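Major pollen allergen Pla l 1 (Plantago lanceolata, PDB 4Z8W) is a secreted major pollen allergen of the Ole e 1-like family that can bind zinc and has no firmly assigned function. Local coordinates at residues Q39-D45 and H71-K77; Q98-D103 and R115-L120; D85-P90 and S121-K125. One frame throughout, in Å; residues are numbered along the deposited sequence.

Interaction 1 of 3, residues Q39-D45 and H71-K77; sequences QLDCKDD and HEDCEIK. With ZN (zinc ion), chain B.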
# COMPACT_ATOMS: atom_id res chain seq x y z
N GLN A 39 1.43 -6.06 2.08
CA GLN A 39 2.01 -6.51 3.32
C GLN A 39 2.54 -5.32 4.13
O GLN A 39 3.27 -4.46 3.59
CB GLN A 39 3.17 -7.46 3.00
CG GLN A 39 3.87 -8.05 4.22
CD GLN A 39 4.78 -9.18 3.82
OE1 GLN A 39 4.34 -10.11 3.12
NE2 GLN A 39 6.06 -9.09 4.20
N LEU A 40 2.09 -5.28 5.38
CA LEU A 40 2.67 -4.41 6.47
C LEU A 40 3.92 -5.03 7.11
O LEU A 40 3.90 -6.19 7.53
CB LEU A 40 1.59 -4.09 7.53
CG LEU A 40 2.20 -3.41 8.81
CD1 LEU A 40 2.69 -1.99 8.50
CD2 LEU A 40 1.28 -3.40 10.03
N ASP A 41 5.05 -4.31 7.09
CA ASP A 41 6.30 -4.73 7.73
C ASP A 41 6.78 -3.63 8.64
O ASP A 41 6.86 -2.45 8.19
CB ASP A 41 7.40 -4.99 6.69
CG ASP A 41 7.04 -6.15 5.73
OD1 ASP A 41 6.68 -7.23 6.22
OD2 ASP A 41 7.04 -5.96 4.50
N CYS A 42 7.09 -3.98 9.89
CA CYS A 42 7.60 -3.01 10.89
C CYS A 42 8.91 -3.57 11.43
O CYS A 42 9.00 -4.77 11.77
CB CYS A 42 6.66 -2.85 12.10
SG CYS A 42 4.96 -2.37 11.78
N LYS A 43 9.92 -2.72 11.52
CA LYS A 43 11.21 -3.11 12.09
C LYS A 43 11.27 -2.85 13.57
O LYS A 43 12.07 -3.49 14.28
CB LYS A 43 12.32 -2.36 11.40
CG LYS A 43 12.30 -2.64 9.91
CD LYS A 43 13.40 -1.88 9.20
CE LYS A 43 13.44 -2.39 7.76
NZ LYS A 43 14.37 -1.58 6.94
N ASP A 44 10.45 -1.89 14.04
CA ASP A 44 10.31 -1.67 15.48
C ASP A 44 11.67 -1.38 16.05
O ASP A 44 12.00 -1.86 17.12
CB ASP A 44 9.70 -2.93 16.14
CG ASP A 44 8.17 -2.99 15.97
OD1 ASP A 44 7.53 -1.90 15.92
OD2 ASP A 44 7.60 -4.10 15.88
N ASP A 45 12.43 -0.61 15.29
CA ASP A 45 13.74 -0.11 15.64
C ASP A 45 14.79 -1.20 15.88
O ASP A 45 15.75 -0.96 16.61
CB ASP A 45 13.67 0.91 16.80
CG ASP A 45 13.01 2.20 16.36
OD1 ASP A 45 13.59 2.98 15.48
OD2 ASP A 45 11.91 2.42 16.91
N HIS A 71 3.69 0.14 17.10
CA HIS A 71 4.92 -0.25 16.37
C HIS A 71 5.60 0.95 15.83
O HIS A 71 5.02 2.04 15.80
CB HIS A 71 4.66 -1.29 15.24
CG HIS A 71 4.00 -2.55 15.70
ND1 HIS A 71 4.70 -3.70 16.03
CD2 HIS A 71 2.69 -2.84 15.91
CE1 HIS A 71 3.85 -4.63 16.44
NE2 HIS A 71 2.63 -4.14 16.39
N GLU A 72 6.86 0.76 15.44
CA GLU A 72 7.66 1.82 14.79
C GLU A 72 8.24 1.24 13.51
O GLU A 72 8.32 -0.03 13.36
CB GLU A 72 8.84 2.31 15.73
CG GLU A 72 8.42 2.94 17.09
CD GLU A 72 7.64 4.29 17.01
OE1 GLU A 72 7.47 4.84 15.91
OE2 GLU A 72 7.20 4.83 18.07
N ASP A 73 8.56 2.15 12.60
CA ASP A 73 9.27 1.85 11.34
C ASP A 73 8.40 0.88 10.57
O ASP A 73 8.86 -0.18 10.15
CB ASP A 73 10.68 1.26 11.55
CG ASP A 73 11.48 2.01 12.58
OD1 ASP A 73 11.49 3.23 12.56
OD2 ASP A 73 12.14 1.38 13.42
N CYS A 74 7.16 1.31 10.34
CA CYS A 74 6.19 0.49 9.64
C CYS A 74 5.89 1.00 8.25
O CYS A 74 5.67 2.23 8.06
CB CYS A 74 4.88 0.51 10.42
SG CYS A 74 5.04 -0.19 12.07
N GLU A 75 5.74 0.09 7.29
CA GLU A 75 5.30 0.49 5.99
C GLU A 75 4.62 -0.59 5.22
O GLU A 75 4.84 -1.80 5.48
CB GLU A 75 6.43 1.13 5.15
CG GLU A 75 7.48 0.15 4.73
CD GLU A 75 8.81 0.84 4.36
OE1 GLU A 75 9.59 0.23 3.63
OE2 GLU A 75 9.09 1.96 4.84
N ILE A 76 3.75 -0.16 4.29
CA ILE A 76 2.94 -1.07 3.48
C ILE A 76 3.54 -1.18 2.07
O ILE A 76 3.75 -0.14 1.38
CB ILE A 76 1.45 -0.72 3.44
CG1 ILE A 76 0.80 -0.83 4.81
CG2 ILE A 76 0.68 -1.75 2.58
CD1 ILE A 76 1.07 0.37 5.68
N LYS A 77 3.80 -2.43 1.62
CA LYS A 77 4.25 -2.65 0.22
C LYS A 77 3.27 -3.50 -0.60
O LYS A 77 2.54 -4.31 -0.04
CB LYS A 77 5.69 -3.23 0.17
CG LYS A 77 5.85 -4.67 0.71
CD LYS A 77 7.36 -5.03 0.70
CE LYS A 77 7.65 -6.40 1.32
NZ LYS A 77 6.61 -7.39 0.92
ZN ZN B . 12.72 3.92 14.00
O HOH W 1 6.44 -3.43 3.74

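Interaction 2 of 3, residues Q98-D103 and R115-L120; sequences QTSKVD and RHVKPL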
# COMPACT_ATOMS: atom_id res chain seq x y z
N GLN A 98 8.32 2.33 -4.01
CA GLN A 98 7.48 3.19 -3.13
C GLN A 98 6.65 2.36 -2.11
O GLN A 98 5.98 1.39 -2.49
CB GLN A 98 6.54 4.03 -3.99
CG GLN A 98 5.65 5.06 -3.27
CD GLN A 98 4.58 5.59 -4.22
OE1 GLN A 98 4.86 5.85 -5.40
NE2 GLN A 98 3.34 5.73 -3.74
N THR A 99 6.66 2.74 -0.83
CA THR A 99 5.84 2.01 0.14
C THR A 99 5.02 3.11 0.81
O THR A 99 5.42 4.29 0.75
CB THR A 99 6.69 1.24 1.19
OG1 THR A 99 7.48 2.18 1.86
CG2 THR A 99 7.62 0.24 0.53
N SER A 100 3.89 2.73 1.45
CA SER A 100 3.09 3.68 2.20
C SER A 100 3.44 3.61 3.68
O SER A 100 3.26 2.58 4.31
CB SER A 100 1.58 3.45 1.98
OG SER A 100 1.28 3.87 0.66
N LYS A 101 3.86 4.74 4.25
CA LYS A 101 4.22 4.73 5.64
C LYS A 101 2.95 4.81 6.48
O LYS A 101 1.94 5.40 6.09
CB LYS A 101 5.12 5.96 5.96
CG LYS A 101 6.62 5.71 5.68
CD LYS A 101 6.85 5.01 4.38
CE LYS A 101 8.29 5.17 3.87
NZ LYS A 101 8.11 5.30 2.40
N VAL A 102 3.04 4.32 7.68
CA VAL A 102 1.92 4.44 8.59
C VAL A 102 2.50 4.77 9.96
O VAL A 102 3.61 4.35 10.30
CB VAL A 102 1.06 3.14 8.65
CG1 VAL A 102 1.87 1.92 9.09
CG2 VAL A 102 -0.21 3.31 9.46
N ASP A 103 1.69 5.48 10.74
CA ASP A 103 2.01 5.86 12.13
C ASP A 103 1.22 4.98 13.07
O ASP A 103 0.00 5.12 13.20
CB ASP A 103 1.67 7.34 12.35
CG ASP A 103 1.69 7.75 13.83
OD1 ASP A 103 2.27 7.02 14.68
OD2 ASP A 103 1.14 8.86 14.13
N ARG A 115 -5.83 3.80 11.12
CA ARG A 115 -4.84 4.69 10.51
C ARG A 115 -4.93 4.51 9.01
O ARG A 115 -4.85 3.37 8.53
CB ARG A 115 -3.46 4.33 11.08
CG ARG A 115 -3.44 4.31 12.61
CD ARG A 115 -3.46 5.74 13.17
NE ARG A 115 -3.80 5.84 14.61
CZ ARG A 115 -2.91 6.13 15.59
NH1 ARG A 115 -1.62 6.31 15.31
NH2 ARG A 115 -3.30 6.22 16.86
N HIS A 116 -5.12 5.61 8.26
CA HIS A 116 -5.25 5.58 6.82
C HIS A 116 -3.91 5.83 6.23
O HIS A 116 -3.07 6.57 6.81
CB HIS A 116 -6.26 6.67 6.36
CG HIS A 116 -7.69 6.31 6.65
ND1 HIS A 116 -8.37 6.78 7.76
CD2 HIS A 116 -8.55 5.48 6.01
CE1 HIS A 116 -9.60 6.29 7.76
NE2 HIS A 116 -9.73 5.50 6.72
N VAL A 117 -3.64 5.22 5.09
CA VAL A 117 -2.34 5.43 4.43
C VAL A 117 -2.54 5.93 2.99
O VAL A 117 -3.66 5.85 2.46
CB VAL A 117 -1.46 4.18 4.59
CG1 VAL A 117 -1.38 3.81 6.08
CG2 VAL A 117 -2.03 3.02 3.80
N LYS A 118 -1.49 6.45 2.36
CA LYS A 118 -1.48 6.91 1.00
C LYS A 118 -1.71 5.69 0.04
O LYS A 118 -1.29 4.57 0.38
CB LYS A 118 -0.15 7.60 0.65
CG LYS A 118 0.02 9.00 1.34
CD LYS A 118 1.36 9.65 0.89
CE LYS A 118 1.69 10.98 1.61
NZ LYS A 118 2.36 11.95 0.68
N PRO A 119 -2.36 5.94 -1.11
CA PRO A 119 -2.70 4.82 -2.07
C PRO A 119 -1.48 4.30 -2.83
O PRO A 119 -0.48 5.00 -2.95
CB PRO A 119 -3.73 5.46 -3.03
CG PRO A 119 -3.57 6.94 -2.86
CD PRO A 119 -3.07 7.20 -1.44
N LEU A 120 -1.52 3.05 -3.25
CA LEU A 120 -0.45 2.45 -4.06
C LEU A 120 -1.07 1.99 -5.37
O LEU A 120 -2.27 1.72 -5.43
CB LEU A 120 0.13 1.21 -3.34
CG LEU A 120 0.91 1.51 -2.05
CD1 LEU A 120 0.88 0.28 -1.12
CD2 LEU A 120 2.30 1.99 -2.40
O HOH W 2 1.09 6.79 3.94
O HOH W 3 0.19 7.84 16.77

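Interaction 3 of 3, residues D85-P90 and S121-K125; sequences DCSEIP and SFRAK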
# COMPACT_ATOMS: atom_id res chain seq x y z
N ASP A 85 -2.43 -8.25 -16.63
CA ASP A 85 -2.17 -7.05 -17.45
C ASP A 85 -1.77 -5.78 -16.62
O ASP A 85 -1.52 -4.72 -17.18
CB ASP A 85 -3.45 -6.77 -18.26
CG ASP A 85 -4.62 -6.48 -17.37
OD1 ASP A 85 -4.72 -7.18 -16.35
OD2 ASP A 85 -5.44 -5.59 -17.68
N CYS A 86 -1.75 -5.87 -15.30
CA CYS A 86 -1.46 -4.67 -14.53
C CYS A 86 -0.70 -5.12 -13.26
O CYS A 86 -1.27 -5.10 -12.17
CB CYS A 86 -2.77 -3.93 -14.23
SG CYS A 86 -2.46 -2.25 -13.54
N SER A 87 0.58 -5.48 -13.42
CA SER A 87 1.38 -6.05 -12.33
C SER A 87 2.76 -5.43 -12.18
O SER A 87 3.54 -5.92 -11.35
CB SER A 87 1.53 -7.55 -12.50
OG SER A 87 2.02 -7.93 -13.81
N GLU A 88 3.10 -4.35 -12.92
CA GLU A 88 4.40 -3.71 -12.61
C GLU A 88 4.27 -3.05 -11.30
O GLU A 88 3.20 -2.52 -11.01
CB GLU A 88 4.83 -2.56 -13.57
CG GLU A 88 5.10 -3.02 -14.94
CD GLU A 88 5.62 -1.91 -15.83
OE1 GLU A 88 5.47 -0.70 -15.51
OE2 GLU A 88 6.13 -2.30 -16.91
N ILE A 89 5.40 -3.00 -10.57
CA ILE A 89 5.60 -2.18 -9.41
C ILE A 89 6.65 -1.13 -9.84
O ILE A 89 7.85 -1.38 -9.94
CB ILE A 89 6.08 -2.99 -8.18
CG1 ILE A 89 5.00 -4.01 -7.80
CG2 ILE A 89 6.44 -2.03 -7.02
CD1 ILE A 89 5.29 -5.03 -6.67
N PRO A 90 6.16 0.08 -10.10
CA PRO A 90 6.96 1.16 -10.66
C PRO A 90 8.02 1.60 -9.63
O PRO A 90 7.64 2.02 -8.56
CB PRO A 90 5.91 2.26 -10.92
CG PRO A 90 4.81 1.97 -9.93
CD PRO A 90 4.75 0.45 -9.92
N SER A 121 -0.26 1.87 -6.40
CA SER A 121 -0.75 1.31 -7.65
C SER A 121 0.23 0.29 -8.28
O SER A 121 1.44 0.45 -8.27
CB SER A 121 -1.06 2.48 -8.66
OG SER A 121 0.16 3.22 -8.92
N PHE A 122 -0.33 -0.75 -8.86
CA PHE A 122 0.35 -1.47 -9.91
C PHE A 122 0.15 -0.71 -11.26
O PHE A 122 -0.73 0.12 -11.41
CB PHE A 122 -0.33 -2.85 -10.04
CG PHE A 122 -0.02 -3.79 -8.91
CD1 PHE A 122 1.27 -4.32 -8.77
CD2 PHE A 122 -0.97 -4.08 -7.93
CE1 PHE A 122 1.61 -5.16 -7.70
CE2 PHE A 122 -0.67 -4.97 -6.89
CZ PHE A 122 0.60 -5.54 -6.79
N ARG A 123 0.95 -1.06 -12.26
CA ARG A 123 0.95 -0.30 -13.51
C ARG A 123 0.82 -1.21 -14.74
O ARG A 123 1.38 -2.26 -14.75
CB ARG A 123 2.18 0.61 -13.56
CG ARG A 123 2.19 1.51 -14.85
CD ARG A 123 3.38 2.46 -14.76
NE ARG A 123 4.66 1.81 -14.79
CZ ARG A 123 5.82 2.46 -14.72
NH1 ARG A 123 5.84 3.79 -14.49
NH2 ARG A 123 6.94 1.80 -14.82
N ALA A 124 -0.04 -0.82 -15.68
CA ALA A 124 -0.21 -1.50 -16.91
C ALA A 124 1.03 -1.40 -17.81
O ALA A 124 1.93 -0.57 -17.61
CB ALA A 124 -1.49 -1.01 -17.61
N LYS A 125 1.05 -2.24 -18.84
CA LYS A 125 2.13 -2.28 -19.79
C LYS A 125 1.85 -1.31 -20.93
O LYS A 125 2.72 -1.09 -21.74
CB LYS A 125 2.20 -3.70 -20.42
CG LYS A 125 2.02 -4.82 -19.40
CD LYS A 125 2.35 -6.19 -19.99
CE LYS A 125 3.80 -6.48 -19.74
NZ LYS A 125 4.02 -7.90 -20.07
O HOH W 4 -1.29 -3.74 -19.78
O HOH W 5 1.74 -4.96 -16.09

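Interaction 1 of 3, residues Q39-D45 and H71-K77
Two antiparallel strands lie edge to edge here, their axes 4.7 Å apart at the closest point and 154° apart in direction. The hydrogen-bonded pairs are Q39 with K77 and D41 with E75. In the second, D41 N gives to E75 O at 3.0 Å and E75 N to D41 O at 2.9 Å. L40, C42, C74 and I76 project from one face. The bump L40 CD1 fills the hollow between C74 CB at 3.8 Å and I76 CD1 at 4.0 Å. The disulfide C42 SG to C74 SG, 2.2 Å long, ties a non-hydrogen-bonded pair with CA atoms 4.0 Å apart. H71 CB packs against C42 SG at 3.6 Å. L65 and V67 of strand 62-68 also touch L40, so this face looks into the core. On the other face the long K77 side chain bends over to D41, and K77 CE comes to 3.3 Å from D41 OD2. The salt bridge, D41 OD2 to K77 NZ, is long at 3.9 Å. D41 OD1 is hydrogen-bonded to S52 OG. Beyond the strands the segments stay joined. The carboxylate of D44 fits against the H71-E72 corner, taking bonds from H71 ND1 to D44 OD2 at 2.9 Å and from E72 N to D44 OD1 at 2.8 Å. H71 NE2 bonds to V68 O. D45 and D73 then close on the zinc ion, with D45 OD1 at 1.9 Å and D73 OD1 at 2.0 Å. The whole is a disulfide-stapled antiparallel strand pair of the Ole e 1-like beta fold, ending in a surface zinc site.

Interaction 2 of 3, residues Q98-D103 and R115-L120
This contact joins two beta sheets of the Ole e 1-like fold. Strand 100-102 edges one sheet, and strand 114-123 belongs to the other. The segments run almost exactly antiparallel, 177° apart, but no direct backbone-to-backbone hydrogen bond links them. Van der Waals packing fills the middle. V102 CB meets V117 CG1 at 3.6 Å, and V102 CG2 lies 3.8 Å from R115 CB. L120 CD2 touches the backbone at Q98 O, 3.7 Å away. V11 of strand 8-18 touches both valines. Direct hydrogen bonds use side chains. S100 OG gives to K118 O at 2.7 Å, and R115 NH1 to D103 O at 2.9 Å. The D103 carboxylate adds a long salt bridge, D103 OD2 to R115 NH1 at 3.9 Å; its OD1 is bonded to S105 N. Two waters add links. One accepts from R115 NH1 at 2.8 Å and gives weakly to D103 OD2 at 3.0 Å. The other gives to K101 O at 2.7 Å and accepts from K118 N at 3.0 Å.

Interaction 3 of 3, residues D85-P90 and S121-K125
The salt bridge between E88 and R123 is the strongest polar link. E88 OE1 takes hydrogen bonds from R123 NE at 2.7 Å and R123 NH2 at 3.0 Å, so one carboxylate oxygen meets the edge of the guanidinium. The same two residues pair through their backbones. R123 N gives to E88 O at 3.0 Å, and E88 N gives to R123 O at 3.3 Å. This is a single antiparallel bridge of the hydrogen-bonded kind, joining a loop to a strand. Two waters extend it. One takes a bond from S87 N at 3.0 Å and gives to R123 O at 3.0 Å. The other gives to D85 O at 2.8 Å and accepts from K125 N at 2.9 Å. Packing surrounds these bonds. P90 CB lies over a face of the R123 guanidinium, 3.8 Å from R123 CZ. I89 CG1 rests on F122 CE1 at 3.6 Å, while C86 O lies 3.2 Å from F122 CB. C86 SG sits 3.5 Å from A124 N and forms a disulfide with C17. E88 and H21 are zinc-binding residues by experiment, and a weak hydrogen bond links E88 OE2 to H21 NE2. R123 NH1 is held by R23 O. The 85-90 loop, which follows strand 74-80, thus crosses obliquely at the end of strand 114-123. There strand 8-18 pairs with the same strand through Y16 and N18, and F122 touches V15 of strand 8-18 and L78 of strand 74-80.

Overall arrangement
All three contacts are partly buried. The centre of interaction 2 lies about 6 Å from the centre of the chain, against about 12 and 13 Å for the centres of interactions 1 and 3. Interactions 1 and 2 share one sheet: strand 74-80 neighbours strand 100-102, and I76 N probably bonds to S100 O at 2.8 Å. Interactions 2 and 3 both use strand 114-123 of the second sheet. Interactions 1 and 3 do not touch and fall on opposite sides of the centre. Chemistry follows place. Regular strand pairing, a disulfide and zinc mark interaction 1. Valine packing and side-chain bonds join the sheets in interaction 2. In interaction 3 a salt bridge, one backbone bridge and waters hold a loop.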